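PDB 1X0U: hypothetical methylmalonyl-CoA decarboxylase alpha subunit from Sulfolobus tokodaii, which is of unknown function but is probably a carboxyl transferase subunit of the crotonase-like superfamily, forming a six-chain assembly. Local coordinates for residues K287-M291 / R292-Y296; E335-G339 / S340-D344; D271-A274 / T275-Q279. One frame throughout, in Å; residues are numbered along the deposited sequence.

Interaction 1 (K287-M291 / R292-Y296); sequences KPYNM and REIIY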
loop_
_atom_site.group_PDB
_atom_site.type_symbol
_atom_site.label_atom_id
_atom_site.label_comp_id
_atom_site.label_asym_id
_atom_site.label_seq_id
_atom_site.Cartn_x
_atom_site.Cartn_y
_atom_site.Cartn_z
ATOM N N LYS A 287 34.015 -19.507 -36.882
ATOM C CA LYS A 287 33.596 -20.891 -37.140
ATOM C C LYS A 287 32.471 -21.349 -36.189
ATOM O O LYS A 287 32.557 -21.168 -34.973
ATOM C CB LYS A 287 34.799 -21.839 -37.026
ATOM C CG LYS A 287 34.467 -23.297 -37.320
ATOM C CD LYS A 287 35.701 -24.201 -37.196
ATOM C CE LYS A 287 35.343 -25.652 -37.478
ATOM N NZ LYS A 287 36.462 -26.573 -37.182
ATOM N N PRO A 288 31.413 -21.977 -36.736
ATOM C CA PRO A 288 30.277 -22.452 -35.942
ATOM C C PRO A 288 30.540 -23.719 -35.139
ATOM O O PRO A 288 31.474 -24.466 -35.409
ATOM C CB PRO A 288 29.200 -22.658 -36.997
ATOM C CG PRO A 288 30.000 -23.213 -38.135
ATOM C CD PRO A 288 31.198 -22.271 -38.165
ATOM N N TYR A 289 29.707 -23.943 -34.135
ATOM C CA TYR A 289 29.811 -25.129 -33.293
ATOM C C TYR A 289 28.427 -25.337 -32.723
ATOM O O TYR A 289 27.515 -24.588 -33.050
ATOM C CB TYR A 289 30.816 -24.924 -32.152
ATOM C CG TYR A 289 30.517 -23.711 -31.311
ATOM C CD1 TYR A 289 31.014 -22.458 -31.665
ATOM C CD2 TYR A 289 29.701 -23.805 -30.179
ATOM C CE1 TYR A 289 30.710 -21.323 -30.919
ATOM C CE2 TYR A 289 29.387 -22.673 -29.426
ATOM C CZ TYR A 289 29.892 -21.436 -29.802
ATOM O OH TYR A 289 29.562 -20.304 -29.078
ATOM N N ASN A 290 28.273 -26.329 -31.854
ATOM C CA ASN A 290 26.971 -26.623 -31.276
ATOM C C ASN A 290 26.744 -25.980 -29.908
ATOM O O ASN A 290 27.177 -26.521 -28.887
ATOM C CB ASN A 290 26.791 -28.141 -31.167
ATOM C CG ASN A 290 25.380 -28.531 -30.808
ATOM O OD1 ASN A 290 24.468 -27.705 -30.853
ATOM N ND2 ASN A 290 25.186 -29.793 -30.462
ATOM N N MET A 291 26.059 -24.836 -29.890
ATOM C CA MET A 291 25.772 -24.128 -28.638
ATOM C C MET A 291 24.894 -24.973 -27.717
ATOM O O MET A 291 24.984 -24.879 -26.485
ATOM C CB MET A 291 25.085 -22.782 -28.928
ATOM C CG MET A 291 24.641 -21.989 -27.682
ATOM S SD MET A 291 25.983 -21.443 -26.570
ATOM C CE MET A 291 25.610 -22.371 -25.118
ATOM N N ARG A 292 24.052 -25.811 -28.312
ATOM C CA ARG A 292 23.172 -26.662 -27.523
ATOM C C ARG A 292 23.984 -27.651 -26.703
ATOM O O ARG A 292 23.541 -28.114 -25.658
ATOM C CB ARG A 292 22.207 -27.443 -28.420
ATOM C CG ARG A 292 21.203 -26.596 -29.165
ATOM C CD ARG A 292 20.065 -27.462 -29.718
ATOM N NE ARG A 292 19.031 -26.641 -30.336
ATOM C CZ ARG A 292 19.172 -26.027 -31.503
ATOM N NH1 ARG A 292 20.305 -26.153 -32.183
ATOM N NH2 ARG A 292 18.193 -25.267 -31.978
ATOM N N GLU A 293 25.174 -27.987 -27.184
ATOM C CA GLU A 293 26.006 -28.941 -26.472
ATOM C C GLU A 293 26.516 -28.315 -25.197
ATOM O O GLU A 293 26.700 -28.993 -24.189
ATOM C CB GLU A 293 27.175 -29.409 -27.346
ATOM C CG GLU A 293 28.037 -30.448 -26.663
ATOM C CD GLU A 293 27.231 -31.641 -26.191
ATOM O OE1 GLU A 293 27.570 -32.200 -25.127
ATOM O OE2 GLU A 293 26.261 -32.027 -26.885
ATOM N N ILE A 294 26.731 -27.008 -25.234
ATOM C CA ILE A 294 27.191 -26.302 -24.055
ATOM C C ILE A 294 26.065 -26.256 -23.026
ATOM O O ILE A 294 26.308 -26.444 -21.830
ATOM C CB ILE A 294 27.650 -24.871 -24.401
ATOM C CG1 ILE A 294 28.839 -24.932 -25.368
ATOM C CG2 ILE A 294 28.028 -24.132 -23.133
ATOM C CD1 ILE A 294 29.398 -23.568 -25.765
ATOM N N ILE A 295 24.829 -26.026 -23.475
ATOM C CA ILE A 295 23.732 -25.990 -22.515
ATOM C C ILE A 295 23.551 -27.366 -21.865
ATOM O O ILE A 295 23.467 -27.452 -20.642
ATOM C CB ILE A 295 22.358 -25.527 -23.141
ATOM C CG1 ILE A 295 21.836 -26.569 -24.118
ATOM C CG2 ILE A 295 22.507 -24.191 -23.870
ATOM C CD1 ILE A 295 20.554 -26.143 -24.835
ATOM N N TYR A 296 23.514 -28.442 -22.661
ATOM C CA TYR A 296 23.326 -29.777 -22.077
ATOM C C TYR A 296 24.394 -30.053 -21.027
ATOM O O TYR A 296 24.122 -30.678 -20.001
ATOM C CB TYR A 296 23.384 -30.897 -23.135
ATOM C CG TYR A 296 22.466 -30.718 -24.326
ATOM C CD1 TYR A 296 21.201 -30.147 -24.180
ATOM C CD2 TYR A 296 22.863 -31.120 -25.601
ATOM C CE1 TYR A 296 20.355 -29.975 -25.276
ATOM C CE2 TYR A 296 22.023 -30.955 -26.706
ATOM C CZ TYR A 296 20.773 -30.381 -26.533
ATOM O OH TYR A 296 19.940 -30.203 -27.615
HETATM O O HOH W 1 22.379 -27.866 -32.664
#
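N290 caps the N-terminus of helix 291-298, and its contact with R292 and E293 marks the place where the loop becomes a helix. With CG anti to the backbone N (chi1 -170°), the asparagine swings its amide beside the first turn, and N290 OD1 accepts a weak capping bond from R292 N at 3.2 Å. Its own carbonyl follows suit: E293 N donates to N290 O at 3.0 Å. The regular helical pattern begins one residue later, where I295 N meets M291 O at 3.2 Å, with an N-H...O angle of 155°. Asparagine suits the cap because a short side chain carrying a carbonyl can stand in for the backbone acceptor that the first turn lacks. A water 2.8 Å from N290 OD1 and 2.7 Å from R292 NH1 ties the same amide oxygen to the guanidinium, whose NE forms a salt bridge with E306. The apolar side is built by M291. The M291 chain bends at chi2 (63°) and again at chi3, turning M291 CE back against I294 CB at 3.3 Å, closer than usual van der Waals contact, while I295 CG2 lies beside the same methyl. An unbranched, flexible thioether can bend in this way to touch I294, I295 and L366 of strand 363-369 together. Y289 completes this side: CE2 of the Y289 ring touches I294 CD1 at 3.8 Å, and its hydroxyl is hydrogen-bonded to D368. Polar groups thus gather at the partly exposed helix start and apolar ones face the strands, the amphipathic division of an asparagine N-capped helix packed on the sheet of a crotonase-like domain.

Interaction 2 (E335-G339 / S340-D344); sequences EEFGG and SIDID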
loop_
_atom_site.group_PDB
_atom_site.type_symbol
_atom_site.label_atom_id
_atom_site.label_comp_id
_atom_site.label_asym_id
_atom_site.label_seq_id
_atom_site.Cartn_x
_atom_site.Cartn_y
_atom_site.Cartn_z
ATOM N N GLU A 335 25.336 -21.798 -35.404
ATOM C CA GLU A 335 24.921 -22.584 -36.559
ATOM C C GLU A 335 23.875 -21.944 -37.481
ATOM O O GLU A 335 23.652 -22.432 -38.581
ATOM C CB GLU A 335 24.432 -23.944 -36.077
ATOM C CG GLU A 335 25.528 -24.771 -35.450
ATOM C CD GLU A 335 25.013 -26.023 -34.768
ATOM O OE1 GLU A 335 25.846 -26.907 -34.483
ATOM O OE2 GLU A 335 23.786 -26.115 -34.512
ATOM N N GLU A 336 23.247 -20.854 -37.048
ATOM C CA GLU A 336 22.249 -20.178 -37.883
ATOM C C GLU A 336 22.551 -18.687 -37.895
ATOM O O GLU A 336 22.613 -18.070 -36.842
ATOM C CB GLU A 336 20.831 -20.442 -37.343
ATOM C CG GLU A 336 19.697 -19.840 -38.167
ATOM C CD GLU A 336 19.645 -20.356 -39.603
ATOM O OE1 GLU A 336 20.087 -21.504 -39.845
ATOM O OE2 GLU A 336 19.150 -19.616 -40.489
ATOM N N PHE A 337 22.744 -18.116 -39.084
ATOM C CA PHE A 337 23.062 -16.696 -39.218
ATOM C C PHE A 337 24.347 -16.331 -38.438
ATOM O O PHE A 337 24.589 -15.164 -38.114
ATOM C CB PHE A 337 21.889 -15.835 -38.720
ATOM C CG PHE A 337 20.828 -15.575 -39.765
ATOM C CD1 PHE A 337 19.483 -15.540 -39.414
ATOM C CD2 PHE A 337 21.178 -15.348 -41.090
ATOM C CE1 PHE A 337 18.497 -15.282 -40.377
ATOM C CE2 PHE A 337 20.206 -15.090 -42.057
ATOM C CZ PHE A 337 18.863 -15.058 -41.698
ATOM N N GLY A 338 25.169 -17.340 -38.155
ATOM C CA GLY A 338 26.398 -17.101 -37.428
ATOM C C GLY A 338 26.133 -16.545 -36.042
ATOM O O GLY A 338 27.022 -15.974 -35.430
ATOM N N GLY A 339 24.910 -16.713 -35.544
ATOM C CA GLY A 339 24.579 -16.209 -34.223
ATOM C C GLY A 339 24.127 -14.762 -34.253
ATOM O O GLY A 339 23.821 -14.179 -33.224
ATOM N N SER A 340 24.113 -14.173 -35.442
ATOM C CA SER A 340 23.674 -12.797 -35.596
ATOM C C SER A 340 22.212 -12.732 -35.176
ATOM O O SER A 340 21.421 -13.634 -35.489
ATOM C CB SER A 340 23.812 -12.353 -37.050
ATOM O OG SER A 340 25.152 -12.478 -37.495
ATOM N N ILE A 341 21.857 -11.676 -34.457
ATOM C CA ILE A 341 20.489 -11.520 -34.005
ATOM C C ILE A 341 19.664 -10.982 -35.166
ATOM O O ILE A 341 20.168 -10.255 -36.030
ATOM C CB ILE A 341 20.413 -10.607 -32.751
ATOM C CG1 ILE A 341 19.048 -9.931 -32.668
ATOM C CG2 ILE A 341 21.549 -9.605 -32.771
ATOM C CD1 ILE A 341 17.942 -10.863 -32.364
ATOM N N ASP A 342 18.390 -11.349 -35.169
ATOM C CA ASP A 342 17.471 -11.003 -36.240
ATOM C C ASP A 342 16.099 -10.545 -35.715
ATOM O O ASP A 342 15.837 -10.640 -34.527
ATOM C CB ASP A 342 17.326 -12.262 -37.089
ATOM C CG ASP A 342 16.564 -12.033 -38.326
ATOM O OD1 ASP A 342 16.854 -11.022 -39.000
ATOM O OD2 ASP A 342 15.689 -12.871 -38.624
ATOM N N ILE A 343 15.234 -10.056 -36.607
ATOM C CA ILE A 343 13.882 -9.614 -36.228
ATOM C C ILE A 343 13.097 -10.727 -35.529
ATOM O O ILE A 343 12.551 -10.537 -34.436
ATOM C CB ILE A 343 13.067 -9.180 -37.457
ATOM C CG1 ILE A 343 13.547 -7.821 -37.953
ATOM C CG2 ILE A 343 11.592 -9.099 -37.108
ATOM C CD1 ILE A 343 12.811 -7.337 -39.195
ATOM N N ASP A 344 13.034 -11.888 -36.175
ATOM C CA ASP A 344 12.320 -13.028 -35.622
ATOM C C ASP A 344 12.911 -13.451 -34.285
ATOM O O ASP A 344 12.187 -13.723 -33.331
ATOM C CB ASP A 344 12.379 -14.215 -36.594
ATOM C CG ASP A 344 11.532 -14.000 -37.841
ATOM O OD1 ASP A 344 11.586 -14.855 -38.749
ATOM O OD2 ASP A 344 10.813 -12.992 -37.914
#
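F337 and S340 meet across a tight glycine-rich turn, where a single carbonyl oxygen receives two donors from one residue. S340 N bonds to F337 O at 2.9 Å, its N-H pointing nearly straight at the oxygen (158°). The hydroxyl of the same serine adds a second: S340 OG donates to F337 O at 2.8 Å, nearly along the C=O axis. Having OG beside the backbone N (chi1 -58°) aims it at the oxygen that N already holds, so the hydroxyl and the amide satisfy themselves on one acceptor and fix the serine's rotation. Serine suits this position because its hydroxyl sits close enough to the main chain to reach back over three residues. The preceding donor is also used, since G339 N bonds to E336 O at 3.0 Å. These are two overlapping type I' turns, F337, G338 and G339 all having positive phi. Glycine is at ease there, and at G339 a side chain would press on the preceding carbonyl; F337 adopts the same left-handed region without that advantage. Its CB points toward the following segment, and F337 CE1 comes to 4.1 Å from D342 OD2, with ring and carboxylate planes 56° apart. This is a loose approach rather than a bond, and D342 occupies the N-cap position of helix 343-358. Neighbouring polar groups are met elsewhere: G339 O accepts from T369 OG1, I341 shares backbone hydrogen bonds with G371 and V373, and I343 N donates to Q378 OE1. The whole forms the connection from strand 325-332 into helix 343-358, the opening of a beta-alpha-beta crossover to the parallel strand 363-369 in a crotonase-like domain.

Interaction 3 (D271-A274 / T275-Q279); sequences DRDA and TGVEQ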
loop_
_atom_site.group_PDB
_atom_site.type_symbol
_atom_site.label_atom_id
_atom_site.label_comp_id
_atom_site.label_asym_id
_atom_site.label_seq_id
_atom_site.Cartn_x
_atom_site.Cartn_y
_atom_site.Cartn_z
ATOM N N ASP A 271 28.780 -29.670 -8.213
ATOM C CA ASP A 271 30.146 -29.535 -8.703
ATOM C C ASP A 271 30.236 -29.875 -10.187
ATOM O O ASP A 271 30.161 -31.042 -10.572
ATOM C CB ASP A 271 31.095 -30.427 -7.900
ATOM C CG ASP A 271 31.655 -29.730 -6.677
ATOM O OD1 ASP A 271 32.153 -28.593 -6.814
ATOM O OD2 ASP A 271 31.640 -30.241 -5.536
ATOM N N ARG A 272 30.397 -28.849 -11.016
ATOM C CA ARG A 272 30.461 -29.034 -12.458
ATOM C C ARG A 272 31.459 -30.072 -12.923
ATOM O O ARG A 272 31.803 -30.988 -12.187
ATOM C CB ARG A 272 30.745 -27.694 -13.162
ATOM C CG ARG A 272 31.902 -26.878 -12.603
ATOM C CD ARG A 272 33.212 -27.672 -12.406
ATOM N NE ARG A 272 33.648 -27.595 -11.017
ATOM C CZ ARG A 272 33.513 -28.571 -10.128
ATOM N NH1 ARG A 272 33.927 -28.394 -8.881
ATOM N NH2 ARG A 272 32.995 -29.736 -10.480
ATOM N N ASP A 273 31.921 -29.923 -14.159
ATOM C CA ASP A 273 32.870 -30.859 -14.733
ATOM C C ASP A 273 34.335 -30.447 -14.604
ATOM O O ASP A 273 34.786 -29.972 -13.562
ATOM C CB ASP A 273 32.534 -31.136 -16.218
ATOM C CG ASP A 273 31.766 -29.984 -16.906
ATOM O OD1 ASP A 273 31.871 -29.886 -18.154
ATOM O OD2 ASP A 273 31.051 -29.204 -16.230
ATOM N N ALA A 274 35.074 -30.675 -15.680
ATOM C CA ALA A 274 36.489 -30.342 -15.755
ATOM C C ALA A 274 36.899 -30.364 -17.228
ATOM O O ALA A 274 37.750 -29.588 -17.674
ATOM C CB ALA A 274 37.314 -31.347 -14.948
ATOM N N THR A 275 36.270 -31.251 -17.984
ATOM C CA THR A 275 36.570 -31.369 -19.399
ATOM C C THR A 275 35.347 -31.351 -20.309
ATOM O O THR A 275 34.183 -31.409 -19.869
ATOM C CB THR A 275 37.377 -32.662 -19.708
ATOM O OG1 THR A 275 37.440 -33.484 -18.536
ATOM C CG2 THR A 275 38.792 -32.312 -20.191
ATOM N N GLY A 276 35.644 -31.274 -21.597
ATOM C CA GLY A 276 34.606 -31.255 -22.588
ATOM C C GLY A 276 34.240 -29.849 -22.982
ATOM O O GLY A 276 34.703 -29.350 -24.002
ATOM N N VAL A 277 33.435 -29.200 -22.153
ATOM C CA VAL A 277 32.954 -27.868 -22.462
ATOM C C VAL A 277 33.938 -26.949 -23.169
ATOM O O VAL A 277 33.584 -26.359 -24.183
ATOM C CB VAL A 277 32.384 -27.158 -21.206
ATOM C CG1 VAL A 277 33.493 -26.507 -20.389
ATOM C CG2 VAL A 277 31.356 -26.141 -21.633
ATOM N N GLU A 278 35.170 -26.841 -22.676
ATOM C CA GLU A 278 36.139 -25.943 -23.304
ATOM C C GLU A 278 36.638 -26.438 -24.658
ATOM O O GLU A 278 37.290 -25.696 -25.392
ATOM C CB GLU A 278 37.345 -25.705 -22.385
ATOM C CG GLU A 278 38.353 -26.847 -22.358
ATOM C CD GLU A 278 37.812 -28.072 -21.672
ATOM O OE1 GLU A 278 38.229 -29.191 -22.037
ATOM O OE2 GLU A 278 36.977 -27.917 -20.757
ATOM N N GLN A 279 36.334 -27.688 -24.989
ATOM C CA GLN A 279 36.764 -28.262 -26.256
ATOM C C GLN A 279 35.844 -27.910 -27.418
ATOM O O GLN A 279 36.240 -28.004 -28.570
ATOM C CB GLN A 279 36.866 -29.788 -26.132
ATOM C CG GLN A 279 37.834 -30.236 -25.056
ATOM C CD GLN A 279 39.207 -29.606 -25.228
ATOM O OE1 GLN A 279 39.994 -29.539 -24.284
ATOM N NE2 GLN A 279 39.501 -29.147 -26.439
#
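From D273 and A274 the chain runs on through T275 into a gamma turn centred on G276, closed by a weak bond from V277 N to T275 O at 3.3 Å, before the short helix 277-280 begins. At the backbone angles of G276 (phi 95°, psi -80°) a CB would press on the preceding carbonyl, which suits glycine to the place. D273 points its CB toward the turn, and D273 OD1 lies 3.3 Å from T275 O, two acceptors with no attraction between them, and 4.1 Å from V277 CB. E278 folds back instead of extending. Its bend at chi2 (-70°) brings E278 OE1 to G276 N in a weak bond of 3.3 Å, while E278 OE2 approaches A274 O at 3.6 Å, again acceptor to acceptor. Solvent at this surface position probably eases the proximity of carboxylates to carbonyls. V277, the buried member, suits the inner side, where it packs on W430 and P491. R272 reaches D493 through a salt bridge, and E278 touches V8 of the second subunit. This is a classic gamma turn at glycine leading into a short surface helix beside a subunit interface.

All three interactions lie where a loop turns into a helix, yet their chemistry follows their depth. Interactions 1 and 2 are partly buried and have backbone bonds closing their turns, one with an apolar underside packed on the sheet, the other almost wholly polar. Interaction 3 is a surface contact, where the bonds that V277 N and E278 make at the G276 turn are weak and acidic groups face carbonyls. Helices 277-280 and 291-298 follow each other in the chain, and interactions 3 and 1 touch through V277 and I294. Interaction 1 also meets interaction 2, where E335 packs on Y289 and N290. Interactions 2 and 3 stay apart, their nearest atoms about 12 Å from each other.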